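Local coordinates for suppressor protein MPT5 (Saccharomyces cerevisiae, PDB 5BZ1), which binds short sequence motifs in the 3'-untranslated regions of target mRNAs through its Pumilio-repeat domain and so regulates their expression after transcription, at residues 13-18 / 26-31. Residues are numbered along the deposited sequence; the frame is centred on the assembly and turned at random.
With nucleotides of chain B.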
ATOM      1  N   LEU A  13     -22.232 -17.149 -38.925  1.00 43.04           N
ATOM      2  CA  LEU A  13     -21.137 -17.668 -38.108  1.00 44.03           C
ATOM      3  C   LEU A  13     -21.649 -18.237 -36.785  1.00 46.06           C
ATOM      4  O   LEU A  13     -22.603 -17.714 -36.207  1.00 43.77           O
ATOM      5  CB  LEU A  13     -20.105 -16.571 -37.831  1.00 40.87           C
ATOM      6  CG  LEU A  13     -19.287 -16.094 -39.028  1.00 43.59           C
ATOM      7  CD1 LEU A  13     -18.270 -15.046 -38.603  1.00 36.30           C
ATOM      8  CD2 LEU A  13     -18.593 -17.268 -39.694  1.00 45.11           C
ATOM      9  N   ASP A  14     -21.018 -19.312 -36.315  1.00 48.74           N
ATOM     10  CA  ASP A  14     -21.331 -19.863 -35.001  1.00 47.78           C
ATOM     11  C   ASP A  14     -20.423 -19.204 -33.967  1.00 44.93           C
ATOM     12  O   ASP A  14     -19.343 -19.708 -33.657  1.00 43.22           O
ATOM     13  CB  ASP A  14     -21.147 -21.379 -34.985  1.00 50.12           C
ATOM     14  CG  ASP A  14     -21.868 -22.042 -33.824  1.00 55.77           C
ATOM     15  OD1 ASP A  14     -22.245 -21.334 -32.864  1.00 57.07           O
ATOM     16  OD2 ASP A  14     -22.053 -23.275 -33.868  1.00 61.43           O
ATOM     17  N   TYR A  15     -20.875 -18.072 -33.433  1.00 39.16           N
ATOM     18  CA  TYR A  15     -20.032 -17.224 -32.601  1.00 38.88           C
ATOM     19  C   TYR A  15     -19.573 -17.852 -31.286  1.00 39.92           C
ATOM     20  O   TYR A  15     -18.427 -17.656 -30.880  1.00 36.37           O
ATOM     21  CB  TYR A  15     -20.705 -15.866 -32.374  1.00 37.18           C
ATOM     22  CG  TYR A  15     -20.741 -15.036 -33.635  1.00 36.86           C
ATOM     23  CD1 TYR A  15     -19.630 -14.308 -34.034  1.00 34.39           C
ATOM     24  CD2 TYR A  15     -21.870 -15.006 -34.443  1.00 39.00           C
ATOM     25  CE1 TYR A  15     -19.644 -13.561 -35.193  1.00 37.96           C
ATOM     26  CE2 TYR A  15     -21.894 -14.260 -35.606  1.00 48.31           C
ATOM     27  CZ  TYR A  15     -20.776 -13.538 -35.975  1.00 45.04           C
ATOM     28  OH  TYR A  15     -20.790 -12.794 -37.130  1.00 46.07           O
ATOM     29  N   ILE A  16     -20.443 -18.610 -30.623  1.00 43.42           N
ATOM     30  CA  ILE A  16     -20.056 -19.217 -29.349  1.00 40.69           C
ATOM     31  C   ILE A  16     -18.962 -20.273 -29.544  1.00 40.22           C
ATOM     32  O   ILE A  16     -18.069 -20.410 -28.702  1.00 42.19           O
ATOM     33  CB  ILE A  16     -21.266 -19.787 -28.566  1.00 41.96           C
ATOM     34  CG1 ILE A  16     -20.859 -20.133 -27.132  1.00 46.10           C
ATOM     35  CG2 ILE A  16     -21.866 -21.003 -29.268  1.00 47.68           C
ATOM     36  CD1 ILE A  16     -20.245 -18.967 -26.383  1.00 46.30           C
ATOM     37  N   LYS A  17     -19.015 -20.991 -30.663  1.00 36.11           N
ATOM     38  CA  LYS A  17     -18.001 -21.996 -30.969  1.00 41.24           C
ATOM     39  C   LYS A  17     -16.672 -21.339 -31.326  1.00 40.40           C
ATOM     40  O   LYS A  17     -15.610 -21.814 -30.927  1.00 44.74           O
ATOM     41  CB  LYS A  17     -18.460 -22.908 -32.109  1.00 46.27           C
ATOM     42  CG  LYS A  17     -19.715 -23.704 -31.791  1.00 65.05           C
ATOM     43  CD  LYS A  17     -19.608 -24.405 -30.444  1.00 76.40           C
ATOM     44  CE  LYS A  17     -20.966 -24.905 -29.966  1.00 79.61           C
ATOM     45  NZ  LYS A  17     -20.874 -25.572 -28.638  1.00 81.41           N
ATOM     46  N   LEU A  18     -16.739 -20.246 -32.080  1.00 35.77           N
ATOM     47  CA  LEU A  18     -15.546 -19.486 -32.444  1.00 41.53           C
ATOM     48  C   LEU A  18     -14.915 -18.829 -31.213  1.00 40.50           C
ATOM     49  O   LEU A  18     -13.694 -18.728 -31.106  1.00 39.93           O
ATOM     50  CB  LEU A  18     -15.884 -18.423 -33.493  1.00 36.29           C
ATOM     51  CG  LEU A  18     -16.429 -18.897 -34.843  1.00 40.27           C
ATOM     52  CD1 LEU A  18     -16.825 -17.718 -35.719  1.00 37.60           C
ATOM     53  CD2 LEU A  18     -15.399 -19.745 -35.554  1.00 41.50           C
ATOM     54  N   ARG A  26      -9.317 -15.173 -32.424  1.00 31.71           N
ATOM     55  CA  ARG A  26      -8.457 -14.217 -33.118  1.00 39.70           C
ATOM     56  C   ARG A  26      -9.151 -13.654 -34.356  1.00 40.27           C
ATOM     57  O   ARG A  26      -8.979 -12.484 -34.696  1.00 44.12           O
ATOM     58  CB  ARG A  26      -7.129 -14.866 -33.515  1.00 44.19           C
ATOM     59  CG  ARG A  26      -6.253 -15.275 -32.340  1.00 48.63           C
ATOM     60  CD  ARG A  26      -4.917 -15.832 -32.809  1.00 55.93           C
ATOM     61  NE  ARG A  26      -4.002 -16.057 -31.694  1.00 56.08           N
ATOM     62  CZ  ARG A  26      -3.258 -15.105 -31.137  1.00 58.04           C
ATOM     63  NH1 ARG A  26      -3.323 -13.858 -31.588  1.00 56.61           N
ATOM     64  NH2 ARG A  26      -2.450 -15.395 -30.127  1.00 58.77           N
ATOM     65  N   PHE A  27      -9.933 -14.499 -35.022  1.00 35.83           N
ATOM     66  CA  PHE A  27     -10.697 -14.095 -36.197  1.00 37.51           C
ATOM     67  C   PHE A  27     -11.752 -13.053 -35.827  1.00 39.93           C
ATOM     68  O   PHE A  27     -11.907 -12.049 -36.518  1.00 42.15           O
ATOM     69  CB  PHE A  27     -11.347 -15.321 -36.852  1.00 37.30           C
ATOM     70  CG  PHE A  27     -12.325 -14.991 -37.951  1.00 40.45           C
ATOM     71  CD1 PHE A  27     -11.881 -14.607 -39.210  1.00 44.18           C
ATOM     72  CD2 PHE A  27     -13.694 -15.089 -37.731  1.00 43.49           C
ATOM     73  CE1 PHE A  27     -12.787 -14.312 -40.227  1.00 47.55           C
ATOM     74  CE2 PHE A  27     -14.603 -14.796 -38.739  1.00 45.63           C
ATOM     75  CZ  PHE A  27     -14.148 -14.406 -39.989  1.00 44.77           C
ATOM     76  N   LEU A  28     -12.468 -13.289 -34.731  1.00 36.92           N
ATOM     77  CA  LEU A  28     -13.501 -12.358 -34.284  1.00 35.20           C
ATOM     78  C   LEU A  28     -12.905 -11.017 -33.848  1.00 37.35           C
ATOM     79  O   LEU A  28     -13.504  -9.960 -34.062  1.00 37.27           O
ATOM     80  CB  LEU A  28     -14.329 -12.971 -33.155  1.00 31.19           C
ATOM     81  CG  LEU A  28     -15.111 -14.231 -33.521  1.00 33.27           C
ATOM     82  CD1 LEU A  28     -15.863 -14.776 -32.313  1.00 36.21           C
ATOM     83  CD2 LEU A  28     -16.071 -13.950 -34.667  1.00 33.94           C
ATOM     84  N   GLN A  29     -11.723 -11.068 -33.240  1.00 34.65           N
ATOM     85  CA  GLN A  29     -11.024  -9.860 -32.824  1.00 38.71           C
ATOM     86  C   GLN A  29     -10.598  -9.027 -34.027  1.00 38.58           C
ATOM     87  O   GLN A  29     -10.707  -7.802 -34.011  1.00 38.35           O
ATOM     88  CB  GLN A  29      -9.804 -10.217 -31.974  1.00 38.37           C
ATOM     89  CG  GLN A  29     -10.143 -10.840 -30.627  1.00 33.37           C
ATOM     90  CD  GLN A  29      -8.919 -11.371 -29.915  1.00 39.38           C
ATOM     91  OE1 GLN A  29      -7.977 -10.629 -29.643  1.00 43.31           O
ATOM     92  NE2 GLN A  29      -8.922 -12.666 -29.618  1.00 40.90           N
ATOM     93  N   LYS A  30     -10.108  -9.699 -35.064  1.00 40.15           N
ATOM     94  CA  LYS A  30      -9.721  -9.029 -36.301  1.00 46.89           C
ATOM     95  C   LYS A  30     -10.929  -8.363 -36.956  1.00 45.38           C
ATOM     96  O   LYS A  30     -10.824  -7.264 -37.502  1.00 46.35           O
ATOM     97  CB  LYS A  30      -9.073 -10.021 -37.272  1.00 46.60           C
ATOM     98  CG  LYS A  30      -8.705  -9.420 -38.618  1.00 57.31           C
ATOM     99  CD  LYS A  30      -8.052 -10.446 -39.536  1.00 67.01           C
ATOM    100  CE  LYS A  30      -7.656  -9.820 -40.866  1.00 73.67           C
ATOM    101  NZ  LYS A  30      -7.012 -10.802 -41.780  1.00 78.68           N
ATOM    102  N   LYS A  31     -12.076  -9.032 -36.889  1.00 42.85           N
ATOM    103  CA  LYS A  31     -13.311  -8.496 -37.448  1.00 38.69           C
ATOM    104  C   LYS A  31     -13.761  -7.251 -36.685  1.00 39.37           C
ATOM    105  O   LYS A  31     -14.226  -6.282 -37.287  1.00 33.12           O
ATOM    106  CB  LYS A  31     -14.407  -9.560 -37.428  1.00 35.74           C
ATOM    107  CG  LYS A  31     -14.970  -9.890 -38.798  1.00 51.46           C
ATOM    108  CD  LYS A  31     -13.858 -10.209 -39.782  1.00 57.91           C
ATOM    109  CE  LYS A  31     -14.410 -10.459 -41.173  1.00 63.50           C
ATOM    110  NZ  LYS A  31     -13.322 -10.761 -42.142  1.00 68.70           N
TER
ATOM    111  P     A B  10       0.332 -17.115 -23.400  1.00 60.88           P
ATOM    112  OP1   A B  10       1.346 -18.177 -23.617  1.00 67.00           O
ATOM    113  OP2   A B  10       0.718 -15.689 -23.540  1.00 65.94           O
ATOM    114  O5'   A B  10      -0.881 -17.413 -24.387  1.00 60.14           O
ATOM    115  C5'   A B  10      -1.728 -18.538 -24.175  1.00 61.37           C
ATOM    116  C4'   A B  10      -2.465 -18.935 -25.428  1.00 68.02           C
ATOM    117  O4'   A B  10      -3.395 -17.877 -25.799  1.00 70.04           O
ATOM    118  C3'   A B  10      -1.587 -19.181 -26.654  1.00 74.08           C
ATOM    119  O3'   A B  10      -2.151 -20.237 -27.431  1.00 78.96           O
ATOM    120  C2'   A B  10      -1.709 -17.869 -27.424  1.00 77.89           C
ATOM    121  O2'   A B  10      -1.455 -17.970 -28.810  1.00 85.09           O
ATOM    122  C1'   A B  10      -3.158 -17.491 -27.139  1.00 74.32           C
ATOM    123  N9    A B  10      -3.461 -16.063 -27.289  1.00 67.94           N
ATOM    124  C8    A B  10      -2.688 -14.977 -26.961  1.00 63.74           C
ATOM    125  N7    A B  10      -3.258 -13.829 -27.235  1.00 63.46           N
ATOM    126  C5    A B  10      -4.487 -14.175 -27.784  1.00 60.74           C
ATOM    127  C6    A B  10      -5.566 -13.414 -28.283  1.00 57.04           C
ATOM    128  N6    A B  10      -5.588 -12.079 -28.311  1.00 60.89           N
ATOM    129  N1    A B  10      -6.641 -14.085 -28.758  1.00 52.59           N
ATOM    130  C2    A B  10      -6.630 -15.424 -28.732  1.00 57.22           C
ATOM    131  N3    A B  10      -5.680 -16.246 -28.290  1.00 61.15           N
ATOM    132  C4    A B  10      -4.623 -15.552 -27.825  1.00 62.91           C
TER
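Leu-28 reaches from helix 22-32 into the angle between Tyr-15 and Leu-18, and its two methyls divide the work. CD2 meets the Tyr-15 ring at its edge, near the ring plane, 3.6 Å from CE1, whereas CD1 lies 3.8 Å from Leu-18 CB, the two leucine side chains crossing at about a right angle. Tyr-15 has further partners: CB of Leu-13 covers part of one face near the rim, residues of helix 38-49 touch the ring, and OH is hydrogen-bonded to the carbonyl O of Leu-10. Leu-13 and Phe-27 approach from opposite directions, and Leu-13 CD1 stands in the plane of the phenyl ring at its edge, 3.7 Å from CE2. Phe-27 can meet it there because CG is anti to the backbone N (chi1 171°). No hydrogen bond links 13-18 to 26-31; the contact is apolar packing between the first two helices of Pumilio repeat 1, and the second of these carries RNA-contacting residues, as in PUF repeats generally. Arg-26 and Gln-29, on this helix, meet A10 of chain B. At the Watson-Crick edge of the adenine, Gln-29 NE2 donates to N1 of A10 at 2.8 Å, and Gln-29 OE1 accepts from N6 of the same base at 3.1 Å with a nearly straight angle of 174°. Arg-26, extended from CG to NE, lays one guanidinium face over the base, offset, with C5 of A10 3.3 Å above the guanidinium plane, while Arg-26 NH2 donates at the guanidinium edge, in plane, to O2' of A10 at 3.1 Å. Replacing Arg-26 with an alanine would probably take the guanidinium off this face of the adenine and cost the ribose O2' its NH2 donor, leaving the base held less firmly against Gln-29.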